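Lactate dehydrogenase (Eimeria maxima, PDB 6CT6) probably catalyses the NAD(H)-dependent interconversion of pyruvate and lactate, and is captured here with NADH and the pyruvate analogue oxamate. Local coordinates at residues N70-E73 with C74-N77; G202-I205 with Q206-I209; A250-M253 with A254-Y257; I313-V316 with L317-K321. All coordinates share one frame; numbering follows the deposited sequence.

Interaction 1: N70-E73 with C74-N77; sequences NSYE and CLTN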
loop_
_atom_site.group_PDB
_atom_site.type_symbol
_atom_site.label_atom_id
_atom_site.label_comp_id
_atom_site.label_asym_id
_atom_site.label_seq_id
_atom_site.Cartn_x
_atom_site.Cartn_y
_atom_site.Cartn_z
ATOM N N ASN B 70 3.259 18.582 -9.518
ATOM C CA ASN B 70 2.034 19.051 -10.152
ATOM C C ASN B 70 2.278 19.534 -11.579
ATOM O O ASN B 70 1.413 20.202 -12.156
ATOM C CB ASN B 70 1.399 20.179 -9.334
ATOM C CG ASN B 70 0.916 19.722 -7.972
ATOM O OD1 ASN B 70 1.258 20.320 -6.951
ATOM N ND2 ASN B 70 0.111 18.667 -7.948
ATOM N N SER B 71 3.433 19.210 -12.162
ATOM C CA SER B 71 3.820 19.703 -13.479
ATOM C C SER B 71 4.107 18.535 -14.410
ATOM O O SER B 71 4.864 17.624 -14.056
ATOM C CB SER B 71 5.050 20.607 -13.392
ATOM O OG SER B 71 5.578 20.857 -14.685
ATOM N N TYR B 72 3.512 18.574 -15.605
ATOM C CA TYR B 72 3.747 17.532 -16.599
ATOM C C TYR B 72 5.219 17.382 -16.964
ATOM O O TYR B 72 5.624 16.300 -17.404
ATOM C CB TYR B 72 2.951 17.815 -17.874
ATOM C CG TYR B 72 1.484 17.451 -17.812
ATOM C CD1 TYR B 72 1.079 16.142 -17.589
ATOM C CD2 TYR B 72 0.505 18.414 -18.013
ATOM C CE1 TYR B 72 -0.260 15.810 -17.546
ATOM C CE2 TYR B 72 -0.834 18.092 -17.974
ATOM C CZ TYR B 72 -1.209 16.792 -17.741
ATOM O OH TYR B 72 -2.541 16.474 -17.707
ATOM N N GLU B 73 6.031 18.431 -16.812
ATOM C CA GLU B 73 7.435 18.306 -17.193
ATOM C C GLU B 73 8.185 17.312 -16.318
ATOM O O GLU B 73 9.320 16.953 -16.652
ATOM C CB GLU B 73 8.139 19.666 -17.146
ATOM C CG GLU B 73 8.497 20.156 -15.756
ATOM C CD GLU B 73 8.873 21.627 -15.741
ATOM O OE1 GLU B 73 9.848 21.998 -16.429
ATOM O OE2 GLU B 73 8.185 22.415 -15.055
ATOM N N CYS B 74 7.584 16.852 -15.217
ATOM C CA CYS B 74 8.196 15.802 -14.417
ATOM C C CYS B 74 8.282 14.481 -15.168
ATOM O O CYS B 74 9.004 13.583 -14.721
ATOM C CB CYS B 74 7.412 15.605 -13.117
ATOM S SG CYS B 74 5.872 14.656 -13.288
ATOM N N LEU B 75 7.567 14.341 -16.287
ATOM C CA LEU B 75 7.659 13.141 -17.107
ATOM C C LEU B 75 8.963 13.063 -17.884
ATOM O O LEU B 75 9.242 12.019 -18.480
ATOM C CB LEU B 75 6.489 13.078 -18.089
ATOM C CG LEU B 75 5.089 12.984 -17.486
ATOM C CD1 LEU B 75 4.034 13.007 -18.581
ATOM C CD2 LEU B 75 4.946 11.727 -16.648
ATOM N N THR B 76 9.762 14.128 -17.893
ATOM C CA THR B 76 10.992 14.126 -18.670
ATOM C C THR B 76 11.874 12.960 -18.243
ATOM O O THR B 76 12.183 12.798 -17.058
ATOM C CB THR B 76 11.737 15.451 -18.497
ATOM O OG1 THR B 76 10.896 16.533 -18.917
ATOM C CG2 THR B 76 13.018 15.464 -19.329
ATOM N N ASN B 77 12.264 12.142 -19.220
ATOM C CA ASN B 77 13.184 11.022 -19.045
ATOM C C ASN B 77 12.542 9.825 -18.356
ATOM O O ASN B 77 13.259 8.964 -17.834
ATOM C CB ASN B 77 14.442 11.436 -18.272
ATOM C CG ASN B 77 15.286 12.435 -19.032
ATOM O OD1 ASN B 77 15.282 12.460 -20.262
ATOM N ND2 ASN B 77 16.021 13.264 -18.299
#
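At the adenine end of the NADH pocket, Tyr72 and Leu75 occupy one short 3-10 turn, introduced by an ST turn at Ser71. Their side chains touch loosely: Leu75 CD1 approaches Tyr72 CD1 at 4.4 Å, obliquely to the ring. The backbone holds the turn with i to i+3 bonds. Cys74 N donates to Ser71 O at 3.1 Å and Leu75 N to Tyr72 O at 3.0 Å, each amide lying well above the plane of the carbonyl it meets. Glu73 O is gripped twice by Thr76: its amide N comes from above the carbonyl plane at 3.1 Å, while OG1 arrives only 18° from that plane at 2.8 Å. Thr76 OG1 lies anti to its own carbonyl carbon, a position beside the amide N (chi1 -59°) that lets hydroxyl and amide reach the same oxygen and close the turn. At the start, Ser71 OG accepts from Glu73 N at 3.3 Å and donates to Glu73 OE2 at 3.1 Å, meeting the carboxylate on its anti side. Glu73 brings its acid back to that hydroxyl by setting CG between its backbone N and carbonyl carbon (chi1 77°), with the chain extended beyond. The Tyr72 hydroxyl is hydrogen-bonded to N6A of NADH, and its ring meets that of Phe39. The turn joins strand 66-69 to the approach to strand 80-83: Tyr72 and Thr76 pack on helix 104-121, whereas Leu75 packs on Ala13 and Val15 of strand 11-15.

Interaction 2: G202-I205 with Q206-I209; sequences GIPI and QEFI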
loop_
_atom_site.group_PDB
_atom_site.type_symbol
_atom_site.label_atom_id
_atom_site.label_comp_id
_atom_site.label_asym_id
_atom_site.label_seq_id
_atom_site.Cartn_x
_atom_site.Cartn_y
_atom_site.Cartn_z
ATOM N N GLY B 202 -0.401 -27.065 -15.649
ATOM C CA GLY B 202 -0.571 -27.592 -16.988
ATOM C C GLY B 202 -1.568 -28.724 -17.108
ATOM O O GLY B 202 -1.900 -29.119 -18.236
ATOM N N ILE B 203 -2.056 -29.261 -15.994
ATOM C CA ILE B 203 -3.065 -30.316 -15.993
ATOM C C ILE B 203 -4.429 -29.679 -16.238
ATOM O O ILE B 203 -4.845 -28.815 -15.452
ATOM C CB ILE B 203 -3.057 -31.090 -14.665
ATOM C CG1 ILE B 203 -1.638 -31.563 -14.320
ATOM C CG2 ILE B 203 -4.021 -32.272 -14.727
ATOM C CD1 ILE B 203 -1.479 -31.999 -12.881
ATOM N N PRO B 204 -5.164 -30.061 -17.285
ATOM C CA PRO B 204 -6.479 -29.452 -17.515
ATOM C C PRO B 204 -7.388 -29.587 -16.300
ATOM O O PRO B 204 -7.447 -30.634 -15.653
ATOM C CB PRO B 204 -7.022 -30.231 -18.718
ATOM C CG PRO B 204 -5.812 -30.699 -19.433
ATOM C CD PRO B 204 -4.809 -31.005 -18.360
ATOM N N ILE B 205 -8.110 -28.504 -15.995
ATOM C CA ILE B 205 -9.031 -28.518 -14.862
ATOM C C ILE B 205 -10.068 -29.619 -15.028
ATOM O O ILE B 205 -10.592 -30.145 -14.037
ATOM C CB ILE B 205 -9.693 -27.132 -14.697
ATOM C CG1 ILE B 205 -10.529 -27.070 -13.416
ATOM C CG2 ILE B 205 -10.551 -26.786 -15.911
ATOM C CD1 ILE B 205 -9.706 -27.089 -12.147
ATOM N N GLN B 206 -10.387 -29.984 -16.272
ATOM C CA GLN B 206 -11.330 -31.074 -16.508
ATOM C C GLN B 206 -10.916 -32.342 -15.770
ATOM O O GLN B 206 -11.767 -33.063 -15.236
ATOM C CB GLN B 206 -11.450 -31.352 -18.005
ATOM C CG GLN B 206 -12.584 -32.305 -18.354
ATOM C CD GLN B 206 -13.946 -31.713 -18.058
ATOM O OE1 GLN B 206 -14.281 -30.630 -18.539
ATOM N NE2 GLN B 206 -14.736 -32.412 -17.247
ATOM N N GLU B 207 -9.614 -32.640 -15.735
ATOM C CA GLU B 207 -9.159 -33.830 -15.023
ATOM C C GLU B 207 -9.552 -33.770 -13.554
ATOM O O GLU B 207 -9.903 -34.793 -12.956
ATOM C CB GLU B 207 -7.644 -33.996 -15.161
ATOM C CG GLU B 207 -7.156 -34.185 -16.594
ATOM C CD GLU B 207 -5.820 -34.913 -16.674
ATOM O OE1 GLU B 207 -5.383 -35.493 -15.656
ATOM O OE2 GLU B 207 -5.204 -34.909 -17.761
ATOM N N PHE B 208 -9.504 -32.576 -12.958
ATOM C CA PHE B 208 -9.920 -32.427 -11.568
ATOM C C PHE B 208 -11.433 -32.534 -11.433
ATOM O O PHE B 208 -11.939 -33.040 -10.424
ATOM C CB PHE B 208 -9.417 -31.094 -11.019
ATOM C CG PHE B 208 -7.939 -31.070 -10.773
ATOM C CD1 PHE B 208 -7.439 -31.177 -9.488
ATOM C CD2 PHE B 208 -7.050 -30.972 -11.829
ATOM C CE1 PHE B 208 -6.078 -31.169 -9.256
ATOM C CE2 PHE B 208 -5.688 -30.964 -11.605
ATOM C CZ PHE B 208 -5.202 -31.062 -10.316
ATOM N N ILE B 209 -12.173 -32.063 -12.437
ATOM C CA ILE B 209 -13.620 -32.256 -12.440
ATOM C C ILE B 209 -13.948 -33.744 -12.446
ATOM O O ILE B 209 -14.740 -34.228 -11.627
ATOM C CB ILE B 209 -14.258 -31.527 -13.638
ATOM C CG1 ILE B 209 -14.027 -30.016 -13.518
ATOM C CG2 ILE B 209 -15.754 -31.819 -13.708
ATOM C CD1 ILE B 209 -14.403 -29.217 -14.753
#
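Apolar contacts join Ile203 and Ile205 to Phe208, where the chain passes from a short strand into a helix. Ile203 CG2, anti to its backbone N, approaches Phe208 CE2 at 3.8 Å, obliquely to the ring. Ile205 meets Phe208 from another direction: its CD1 touches Phe208 CB at 4.2 Å, the side chains nearly perpendicular. Glu207 adds van der Waals contacts. The Ile203 methyl also lies against its carboxylate, with CG2 of Ile203 3.6 Å from Glu207 OE1; these two side chains cross at about a right angle, and the methylenes of the glutamate also graze Ile203. Glu207 runs alongside Pro204, the two pointing the same way, with Glu207 OE2 at 4.0 Å from Pro204 CD. Polar contacts with the backbone begin the helix. Glu207 N donates to Pro204 O at 3.0 Å from above the carbonyl plane, and that oxygen also faces the edge of the Phe208 ring, in its plane, 3.9 Å from Phe208 CD2. Ile205 O takes the regular helical bond from Ile209 N at 3.0 Å, in the carbonyl plane (C=O...N 159°), and a weak second one from Phe208 N. Gln206 is bent at chi2 (66°), and its NE2 is hydrogen-bonded to Asn210 OD1. Strand 203-204 is an outermost strand of the four-stranded antiparallel sheet, and helix 205-210 follows it directly: Ile205 and Phe208 rest on Leu172 of helix 157-172, while Ile205 and Ile209 reach Ile219 of helix 216-237, one of the residues lining the glucose pocket.

Interaction 3: A250-M253 with A254-Y257; sequences AILM and AESY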
loop_
_atom_site.group_PDB
_atom_site.type_symbol
_atom_site.label_atom_id
_atom_site.label_comp_id
_atom_site.label_asym_id
_atom_site.label_seq_id
_atom_site.Cartn_x
_atom_site.Cartn_y
_atom_site.Cartn_z
ATOM N N ALA B 250 -0.232 -3.927 -12.318
ATOM C CA ALA B 250 0.422 -2.971 -13.207
ATOM C C ALA B 250 1.928 -2.956 -12.990
ATOM O O ALA B 250 2.702 -2.868 -13.953
ATOM C CB ALA B 250 -0.156 -1.573 -12.990
ATOM N N ILE B 251 2.366 -3.038 -11.732
ATOM C CA ILE B 251 3.792 -2.933 -11.439
ATOM C C ILE B 251 4.541 -4.155 -11.960
ATOM O O ILE B 251 5.676 -4.044 -12.440
ATOM C CB ILE B 251 4.005 -2.721 -9.928
ATOM C CG1 ILE B 251 3.735 -1.254 -9.551
ATOM C CG2 ILE B 251 5.411 -3.129 -9.493
ATOM C CD1 ILE B 251 4.774 -0.256 -10.069
ATOM N N LEU B 252 3.929 -5.337 -11.883
ATOM C CA LEU B 252 4.580 -6.526 -12.426
ATOM C C LEU B 252 4.755 -6.411 -13.933
ATOM O O LEU B 252 5.778 -6.843 -14.478
ATOM C CB LEU B 252 3.788 -7.787 -12.064
ATOM C CG LEU B 252 3.777 -8.182 -10.583
ATOM C CD1 LEU B 252 3.045 -9.502 -10.373
ATOM C CD2 LEU B 252 5.194 -8.265 -10.017
ATOM N N MET B 253 3.777 -5.816 -14.623
ATOM C CA MET B 253 3.921 -5.582 -16.057
ATOM C C MET B 253 5.081 -4.632 -16.331
ATOM O O MET B 253 5.909 -4.881 -17.215
ATOM C CB MET B 253 2.620 -5.020 -16.630
ATOM C CG MET B 253 1.437 -5.978 -16.552
ATOM S SD MET B 253 -0.160 -5.166 -16.824
ATOM C CE MET B 253 0.041 -4.562 -18.499
ATOM N N ALA B 254 5.163 -3.540 -15.565
ATOM C CA ALA B 254 6.261 -2.591 -15.729
ATOM C C ALA B 254 7.601 -3.251 -15.438
ATOM O O ALA B 254 8.602 -2.963 -16.105
ATOM C CB ALA B 254 6.051 -1.391 -14.810
ATOM N N GLU B 255 7.643 -4.126 -14.433
ATOM C CA GLU B 255 8.883 -4.819 -14.100
ATOM C C GLU B 255 9.320 -5.728 -15.240
ATOM O O GLU B 255 10.514 -5.839 -15.535
ATOM C CB GLU B 255 8.696 -5.622 -12.814
ATOM C CG GLU B 255 9.938 -6.345 -12.335
ATOM C CD GLU B 255 9.665 -7.220 -11.131
ATOM O OE1 GLU B 255 8.720 -8.037 -11.192
ATOM O OE2 GLU B 255 10.385 -7.086 -10.123
ATOM N N SER B 256 8.360 -6.387 -15.888
ATOM C CA SER B 256 8.680 -7.255 -17.013
ATOM C C SER B 256 9.314 -6.463 -18.150
ATOM O O SER B 256 10.248 -6.942 -18.803
ATOM C CB SER B 256 7.415 -7.976 -17.485
ATOM O OG SER B 256 7.729 -9.082 -18.315
ATOM N N TYR B 257 8.829 -5.245 -18.394
ATOM C CA TYR B 257 9.448 -4.386 -19.399
ATOM C C TYR B 257 10.843 -3.949 -18.968
ATOM O O TYR B 257 11.795 -4.003 -19.756
ATOM C CB TYR B 257 8.577 -3.157 -19.661
ATOM C CG TYR B 257 9.276 -2.130 -20.523
ATOM C CD1 TYR B 257 9.326 -2.274 -21.901
ATOM C CD2 TYR B 257 9.911 -1.035 -19.957
ATOM C CE1 TYR B 257 9.977 -1.352 -22.694
ATOM C CE2 TYR B 257 10.565 -0.105 -20.742
ATOM C CZ TYR B 257 10.594 -0.271 -22.112
ATOM O OH TYR B 257 11.240 0.648 -22.902
HETATM O O HOH W 1 7.195 -9.088 -13.773
#
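The carboxylate of Glu255 lies beside Leu252, with OE1 at 3.7 Å from Leu252 CD2; the methyl stands well off the carboxylate plane, and the two side chains run side by side in the same direction. A water links this acid to the backbone one turn back, donating to Glu255 OE1 at 3.2 Å and to Leu252 O at 2.7 Å. Leu252 O therefore accepts twice, from the water and from Ser256 N at 3.0 Å. Glu255 CG is anti to the backbone N (chi1 -178°) and the chain continues extended, which carries the acid alongside the leucine; a long, weak ion pair joins its OE2 to Lys31. The other flat group, the ring of Tyr257, takes no part in the contact with residues 250-253 and stacks on Phe126. Both segments lie in helix 244-259, which packs between the Rossmann-type part and strand 263-272: Ile251 packs on Met24, Leu27 and Cys28 of helix 19-31, Ala254 on Val80, and Met253 on Phe265 and Ser267. Regular i to i+4 bonds hold the two turns, such as Ala254 N to Ala250 O at 3.0 Å and Glu255 N to Ile251 O at 2.8 Å. Ser256 OG is bonded to Ile288 O and Arg263 N, tying the helix to the sheet. Leu252 also packs against Val59 of the second subunit.

Interaction 4: I313-V316 with L317-K321; sequences IDEV and LEMQK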
loop_
_atom_site.group_PDB
_atom_site.type_symbol
_atom_site.label_atom_id
_atom_site.label_comp_id
_atom_site.label_asym_id
_atom_site.label_seq_id
_atom_site.Cartn_x
_atom_site.Cartn_y
_atom_site.Cartn_z
ATOM N N ILE B 313 -16.097 -7.673 -27.733
ATOM C CA ILE B 313 -15.736 -6.814 -28.856
ATOM C C ILE B 313 -16.852 -5.816 -29.143
ATOM O O ILE B 313 -16.593 -4.655 -29.481
ATOM C CB ILE B 313 -15.397 -7.664 -30.096
ATOM C CG1 ILE B 313 -14.214 -8.591 -29.792
ATOM C CG2 ILE B 313 -15.060 -6.763 -31.284
ATOM C CD1 ILE B 313 -13.874 -9.567 -30.908
ATOM N N ASP B 314 -18.110 -6.244 -29.012
ATOM C CA ASP B 314 -19.217 -5.322 -29.246
ATOM C C ASP B 314 -19.261 -4.234 -28.180
ATOM O O ASP B 314 -19.547 -3.071 -28.487
ATOM C CB ASP B 314 -20.544 -6.081 -29.291
ATOM C CG ASP B 314 -20.655 -6.994 -30.496
ATOM O OD1 ASP B 314 -19.921 -6.774 -31.485
ATOM O OD2 ASP B 314 -21.481 -7.927 -30.460
ATOM N N GLU B 315 -18.984 -4.590 -26.923
ATOM C CA GLU B 315 -18.959 -3.585 -25.865
ATOM C C GLU B 315 -17.931 -2.499 -26.165
ATOM O O GLU B 315 -18.193 -1.310 -25.948
ATOM C CB GLU B 315 -18.671 -4.240 -24.513
ATOM C CG GLU B 315 -18.754 -3.275 -23.331
ATOM C CD GLU B 315 -18.704 -3.975 -21.986
ATOM O OE1 GLU B 315 -19.027 -5.180 -21.922
ATOM O OE2 GLU B 315 -18.339 -3.317 -20.989
ATOM N N VAL B 316 -16.760 -2.885 -26.674
ATOM C CA VAL B 316 -15.740 -1.899 -27.025
ATOM C C VAL B 316 -16.213 -1.040 -28.192
ATOM O O VAL B 316 -16.076 0.189 -28.174
ATOM C CB VAL B 316 -14.404 -2.597 -27.346
ATOM C CG1 VAL B 316 -13.367 -1.589 -27.847
ATOM C CG2 VAL B 316 -13.879 -3.327 -26.118
ATOM N N LEU B 317 -16.770 -1.674 -29.225
ATOM C CA LEU B 317 -17.247 -0.926 -30.383
ATOM C C LEU B 317 -18.370 0.027 -29.998
ATOM O O LEU B 317 -18.423 1.165 -30.480
ATOM C CB LEU B 317 -17.717 -1.890 -31.469
ATOM C CG LEU B 317 -16.637 -2.776 -32.089
ATOM C CD1 LEU B 317 -17.277 -3.831 -32.972
ATOM C CD2 LEU B 317 -15.645 -1.939 -32.882
ATOM N N GLU B 318 -19.286 -0.422 -29.139
ATOM C CA GLU B 318 -20.338 0.463 -28.650
ATOM C C GLU B 318 -19.743 1.701 -27.991
ATOM O O GLU B 318 -20.269 2.810 -28.146
ATOM C CB GLU B 318 -21.240 -0.293 -27.672
ATOM C CG GLU B 318 -22.616 0.329 -27.476
ATOM C CD GLU B 318 -23.597 -0.624 -26.817
ATOM O OE1 GLU B 318 -23.169 -1.714 -26.381
ATOM O OE2 GLU B 318 -24.797 -0.286 -26.739
ATOM N N MET B 319 -18.637 1.535 -27.261
ATOM C CA MET B 319 -18.004 2.674 -26.603
ATOM C C MET B 319 -17.308 3.581 -27.610
ATOM O O MET B 319 -17.316 4.809 -27.453
ATOM C CB MET B 319 -17.011 2.188 -25.546
ATOM C CG MET B 319 -17.663 1.653 -24.274
ATOM S SD MET B 319 -16.489 1.314 -22.939
ATOM C CE MET B 319 -15.646 -0.143 -23.553
ATOM N N GLN B 320 -16.700 3.002 -28.647
ATOM C CA GLN B 320 -16.074 3.818 -29.684
ATOM C C GLN B 320 -17.080 4.768 -30.322
ATOM O O GLN B 320 -16.746 5.912 -30.651
ATOM C CB GLN B 320 -15.450 2.931 -30.761
ATOM C CG GLN B 320 -14.204 2.189 -30.332
ATOM C CD GLN B 320 -13.512 1.524 -31.505
ATOM O OE1 GLN B 320 -14.161 0.952 -32.381
ATOM N NE2 GLN B 320 -12.189 1.612 -31.540
ATOM N N LYS B 321 -18.317 4.308 -30.519
ATOM C CA LYS B 321 -19.308 5.141 -31.191
ATOM C C LYS B 321 -19.787 6.264 -30.280
ATOM O O LYS B 321 -19.956 7.402 -30.730
ATOM C CB LYS B 321 -20.473 4.278 -31.673
ATOM C CG LYS B 321 -20.064 3.310 -32.777
ATOM C CD LYS B 321 -21.184 3.042 -33.766
ATOM C CE LYS B 321 -22.295 2.216 -33.151
ATOM N NZ LYS B 321 -23.375 1.940 -34.135
#
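Leu317 sets CG anti to its carbonyl carbon (chi1 -65°), beside the backbone N, which lays its side chain back along Ile313, whose CG2 is anti to its own N. The two run side by side in the same direction and meet through their methyls, Ile313 CG2 to Leu317 CD1 at 4.0 Å. Leu317 CG also sits close over the preceding turn, 3.2 Å from Ile313 O. Met319 bends at chi3 (-71°), folding CE back to lie 3.7 Å from Glu315 O and 3.9 Å from Val316 CA; its contact with Val316 CG2 is looser, at 4.5 Å. These pairs belong to the long helix 303-328, the last helix of the chain, in the C-terminal alpha/beta domain. Buried Val316 packs on Asp135 of helix 134-145 and on His280, and Met319 on Val136 and Met101, whereas Asp314 and Glu318 are exposed. Backbone bonds of the i to i+4 kind link the two segments: Glu318 N reaches Asp314 O at 2.7 Å, almost head-on to the carbonyl, and Gln320 N reaches Val316 O at 2.9 Å in the carbonyl plane. Met319 N to Glu315 O is longer, at 3.2 Å, and tilted 31° from the Glu315 carbonyl plane. Beyond the helix, Glu315 OE1 accepts from Asn190 ND2, and the side chain of Glu315 rests on Val186.

The four contacts lie in series along the chain, and none touches another. Interaction 1 meets NADH directly: the side chain of Tyr72 is about 3 Å from the bound NADH. Interaction 3 lies deeper. The side chain of Ala250 is about 8 Å from the bound NADH and about 12 Å from the bound oxamate; the nearest atoms of interactions 1 and 3 are about 10 Å apart. Interaction 4 approaches both ligands at about 11 Å, through the side chains of Glu315 to oxamate and Met319 to NADH; its centre is about 28 Å from that of interaction 3, across the chain's centre. Interaction 2 is remote from interaction 1, their centres about 49 Å apart, but the side chain of Ile209 is about 8 Å from the bound glucose.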